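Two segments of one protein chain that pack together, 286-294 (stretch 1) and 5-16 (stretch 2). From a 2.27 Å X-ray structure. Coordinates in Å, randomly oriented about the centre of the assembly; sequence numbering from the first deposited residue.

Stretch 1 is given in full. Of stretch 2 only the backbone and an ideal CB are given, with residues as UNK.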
# COMPACT_ATOMS: atom_id res chain seq x y z
N TYR A 286 2.65 -3.20 -5.89
CA TYR A 286 2.65 -4.41 -5.06
C TYR A 286 3.57 -5.45 -5.66
O TYR A 286 3.48 -5.75 -6.86
CB TYR A 286 1.24 -4.97 -4.91
CG TYR A 286 0.49 -4.37 -3.73
CD1 TYR A 286 -0.03 -3.08 -3.80
CD2 TYR A 286 0.29 -5.10 -2.57
CE1 TYR A 286 -0.71 -2.51 -2.70
CE2 TYR A 286 -0.40 -4.56 -1.49
CZ TYR A 286 -0.90 -3.27 -1.57
OH TYR A 286 -1.58 -2.75 -0.50
N LEU A 287 4.44 -6.01 -4.83
CA LEU A 287 5.40 -6.98 -5.34
C LEU A 287 4.82 -8.39 -5.37
O LEU A 287 3.92 -8.74 -4.59
CB LEU A 287 6.68 -6.98 -4.51
CG LEU A 287 7.78 -6.06 -5.06
CD1 LEU A 287 7.46 -4.57 -4.88
CD2 LEU A 287 9.11 -6.41 -4.42
N GLY A 288 5.31 -9.17 -6.34
CA GLY A 288 4.96 -10.57 -6.49
C GLY A 288 3.58 -10.88 -7.04
O GLY A 288 3.14 -12.03 -6.97
N ILE A 289 2.90 -9.89 -7.63
CA ILE A 289 1.58 -10.16 -8.17
C ILE A 289 1.49 -9.88 -9.66
O ILE A 289 2.31 -9.16 -10.24
CB ILE A 289 0.46 -9.33 -7.47
CG1 ILE A 289 0.64 -7.84 -7.74
CG2 ILE A 289 0.43 -9.60 -5.99
CD1 ILE A 289 -0.58 -7.05 -7.38
N ILE A 290 0.47 -10.47 -10.27
CA ILE A 290 0.19 -10.25 -11.67
C ILE A 290 -1.10 -9.49 -11.85
O ILE A 290 -1.89 -9.33 -10.93
CB ILE A 290 0.10 -11.57 -12.46
CG1 ILE A 290 -0.97 -12.48 -11.83
CG2 ILE A 290 1.47 -12.23 -12.52
CD1 ILE A 290 -1.47 -13.62 -12.76
N HIS A 291 -1.28 -9.03 -13.08
CA HIS A 291 -2.53 -8.46 -13.50
C HIS A 291 -3.66 -9.49 -13.44
O HIS A 291 -3.46 -10.66 -13.76
CB HIS A 291 -2.36 -7.91 -14.92
CG HIS A 291 -3.44 -6.97 -15.35
ND1 HIS A 291 -3.25 -5.60 -15.43
CD2 HIS A 291 -4.71 -7.20 -15.79
CE1 HIS A 291 -4.36 -5.03 -15.86
NE2 HIS A 291 -5.26 -5.98 -16.09
N GLY A 292 -4.85 -9.04 -13.05
CA GLY A 292 -6.06 -9.84 -13.16
C GLY A 292 -6.58 -10.50 -11.90
O GLY A 292 -7.52 -11.31 -11.94
N ILE A 293 -6.05 -10.11 -10.75
CA ILE A 293 -6.49 -10.76 -9.53
C ILE A 293 -7.89 -10.32 -9.11
O ILE A 293 -8.51 -10.98 -8.27
CB ILE A 293 -5.48 -10.54 -8.39
CG1 ILE A 293 -5.22 -9.07 -8.11
CG2 ILE A 293 -4.15 -11.21 -8.77
CD1 ILE A 293 -4.15 -8.88 -7.04
N PHE A 294 -8.41 -9.25 -9.69
CA PHE A 294 -9.73 -8.75 -9.28
C PHE A 294 -10.90 -9.10 -10.22
O PHE A 294 -12.04 -8.63 -10.00
CB PHE A 294 -9.68 -7.23 -9.08
CG PHE A 294 -8.82 -6.83 -7.93
CD1 PHE A 294 -9.20 -7.14 -6.63
CD2 PHE A 294 -7.62 -6.15 -8.13
CE1 PHE A 294 -8.40 -6.78 -5.55
CE2 PHE A 294 -6.81 -5.78 -7.06
CZ PHE A 294 -7.20 -6.10 -5.77
N UNK A 5 11.61 -11.91 -11.12
CA UNK A 5 10.33 -11.80 -10.44
C UNK A 5 10.01 -13.08 -9.69
O UNK A 5 10.12 -14.18 -10.23
CB UNK A 5 9.22 -11.48 -11.44
N UNK A 6 9.64 -12.94 -8.42
CA UNK A 6 9.16 -14.07 -7.66
C UNK A 6 7.67 -13.82 -7.46
O UNK A 6 7.29 -12.90 -6.73
CB UNK A 6 9.91 -14.24 -6.34
N UNK A 7 6.84 -14.62 -8.12
CA UNK A 7 5.40 -14.49 -7.94
C UNK A 7 4.98 -15.19 -6.67
O UNK A 7 5.62 -16.15 -6.24
CB UNK A 7 4.64 -15.06 -9.14
N UNK A 8 3.90 -14.69 -6.07
CA UNK A 8 3.24 -15.41 -5.00
C UNK A 8 2.51 -16.62 -5.59
O UNK A 8 2.10 -16.60 -6.76
CB UNK A 8 2.27 -14.50 -4.24
N UNK A 9 2.36 -17.68 -4.78
CA UNK A 9 1.73 -18.95 -5.18
C UNK A 9 0.41 -18.82 -5.98
O UNK A 9 0.29 -19.42 -7.04
CB UNK A 9 1.46 -19.77 -3.92
N UNK A 10 -0.55 -18.06 -5.47
CA UNK A 10 -1.83 -17.90 -6.16
C UNK A 10 -1.64 -17.36 -7.58
O UNK A 10 -2.17 -17.92 -8.56
CB UNK A 10 -2.74 -16.97 -5.36
N UNK A 11 -0.85 -16.29 -7.68
CA UNK A 11 -0.61 -15.58 -8.93
C UNK A 11 0.20 -16.44 -9.90
O UNK A 11 -0.01 -16.40 -11.12
CB UNK A 11 0.11 -14.26 -8.66
N UNK A 12 1.12 -17.24 -9.36
CA UNK A 12 1.84 -18.23 -10.16
C UNK A 12 0.84 -19.20 -10.79
O UNK A 12 0.81 -19.41 -12.02
CB UNK A 12 2.86 -18.98 -9.31
N UNK A 13 0.01 -19.76 -9.92
CA UNK A 13 -1.01 -20.70 -10.34
C UNK A 13 -1.86 -20.14 -11.48
O UNK A 13 -2.06 -20.81 -12.49
CB UNK A 13 -1.90 -21.07 -9.15
N UNK A 14 -2.34 -18.91 -11.30
CA UNK A 14 -3.14 -18.25 -12.34
C UNK A 14 -2.34 -18.12 -13.63
O UNK A 14 -2.83 -18.45 -14.71
CB UNK A 14 -3.61 -16.87 -11.87
N UNK A 15 -1.10 -17.67 -13.51
CA UNK A 15 -0.28 -17.45 -14.69
C UNK A 15 -0.15 -18.74 -15.50
O UNK A 15 -0.21 -18.71 -16.73
CB UNK A 15 1.10 -16.93 -14.29
N UNK A 16 0.04 -19.87 -14.83
CA UNK A 16 0.22 -21.14 -15.54
C UNK A 16 -1.12 -21.73 -16.01
O UNK A 16 -1.17 -22.51 -16.95
CB UNK A 16 0.94 -22.14 -14.64

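Position 5 points sideways, with nothing of stretch 1 within 5.5 Å of its CB. Many residues would suit. It is Val5, which makes no contact here.

Position 6 also points sideways into open space, and many side chains would fit. Its carbonyl O lies 3.3 Å from Gly288 CA, a CA-H...O contact. It is Lys6, whose end leads away.

Position 7 is sideways, but its CB is 5.4 Å from Ile290 CG2. An apolar chain of medium length could bridge that gap. It is Leu7. Its CD2 comes to 3.8 Å from Ile290 CG2, while its CA sits 3.5 Å from Gly288 O.

Position 8 offers its backbone N to Gly288 O, a nearly straight hydrogen bond of 2.9 Å that any residue except proline could make. The CB points toward stretch 1, and the carbonyl O of Leu287 lies further along. The position precedes a helix, where Ser, Thr, Asp or Asn are common caps; a long donor could instead reach the carbonyl. It is Lys8. Its CE is 3.6 Å from Leu287 O, and a water joins the two residues, 2.7 Å from Lys8 NZ and 2.8 Å from Leu287 O. The lack of a side chain on Gly288 matters here: an ideal CB there would be 3.2 Å from Lys8 CG.

Position 9 opens the helix and points away. Phi near -45° is compatible with proline, among others. It is Pro9.

Position 10 is sideways, with no neighbour at its CB; small or large residues would do. It is Tyr10. A water 2.5 Å from Ile293 O makes a weak hydrogen bond of 3.0 Å to Tyr10 OH.

Position 11 points toward stretch 1. Its CB is 3.8 Å from Ile290 CG1 and 4.4 Å from Ile289 CA, so a small residue such as Ala, Ser or Cys suits it. It is Cys11. Its SG lies 3.7 Å from Ile293 CG2 and accepts a weak hydrogen bond of 3.7 Å from Ile290 N.

Positions 12 and 13 face away and sideways. Stretch 1 sets no limit there, so many residues would fit, polar ones included. They are Gln12 and Asn13.

Position 14 points toward Ile290 CD1, 4.0 Å from its CB. Ala, Val, Leu or Ile would fit. It is Ile14, with CG2 3.7 Å from Ile290 CD1.

Position 15 is sideways, its CB 4.5 Å from Ile290 CD1. Several apolar residues are plausible; it is Ala15.

Position 16 is out of reach. Stretch 1 sets no limit, and many residues would do. It is Asp16, whose OD2 accepts a hydrogen bond of 3.2 Å from Gln12 NE2.

Stretch 2 5-16: VKLKPYCQNIAD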
# COMPACT_ATOMS: atom_id res chain seq x y z
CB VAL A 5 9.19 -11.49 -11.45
CG1 VAL A 5 7.81 -11.61 -10.78
CG2 VAL A 5 9.39 -10.10 -12.05
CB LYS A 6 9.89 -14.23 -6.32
CG LYS A 6 11.42 -14.50 -6.43
CD LYS A 6 11.73 -15.88 -7.03
CE LYS A 6 13.24 -16.15 -7.06
NZ LYS A 6 13.59 -17.35 -7.89
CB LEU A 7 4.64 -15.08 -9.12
CG LEU A 7 4.86 -14.36 -10.45
CD1 LEU A 7 4.07 -15.07 -11.54
CD2 LEU A 7 4.49 -12.89 -10.32
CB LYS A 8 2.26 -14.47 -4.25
CG LYS A 8 2.95 -13.18 -3.80
CD LYS A 8 2.31 -12.59 -2.56
CE LYS A 8 3.03 -11.30 -2.19
NZ LYS A 8 2.15 -10.27 -1.53
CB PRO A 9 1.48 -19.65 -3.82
CG PRO A 9 2.28 -18.83 -2.77
CD PRO A 9 3.10 -17.83 -3.52
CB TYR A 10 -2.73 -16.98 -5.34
CG TYR A 10 -4.14 -16.75 -5.86
CD1 TYR A 10 -5.25 -17.28 -5.19
CD2 TYR A 10 -4.37 -15.97 -6.99
CE1 TYR A 10 -6.54 -17.04 -5.64
CE2 TYR A 10 -5.65 -15.73 -7.46
CZ TYR A 10 -6.73 -16.27 -6.78
OH TYR A 10 -8.00 -16.02 -7.25
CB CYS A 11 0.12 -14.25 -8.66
SG CYS A 11 -0.96 -12.92 -7.97
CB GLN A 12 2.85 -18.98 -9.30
CG GLN A 12 3.70 -19.98 -10.07
CD GLN A 12 4.68 -19.31 -11.02
OE1 GLN A 12 5.55 -18.54 -10.59
NE2 GLN A 12 4.54 -19.60 -12.31
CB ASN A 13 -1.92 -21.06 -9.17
CG ASN A 13 -2.95 -22.10 -9.56
OD1 ASN A 13 -2.60 -23.21 -9.95
ND2 ASN A 13 -4.23 -21.71 -9.55
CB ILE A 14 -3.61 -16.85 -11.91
CG1 ILE A 14 -4.59 -16.93 -10.73
CG2 ILE A 14 -4.17 -16.10 -13.14
CD1 ILE A 14 -5.94 -17.58 -11.06
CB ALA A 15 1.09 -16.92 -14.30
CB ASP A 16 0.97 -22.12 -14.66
CG ASP A 16 2.30 -21.57 -14.21
OD1 ASP A 16 2.74 -20.56 -14.80
OD2 ASP A 16 2.92 -22.14 -13.29
O HOH W 1 3.02 -7.83 -2.12
O HOH W 2 -7.65 -13.05 -7.11
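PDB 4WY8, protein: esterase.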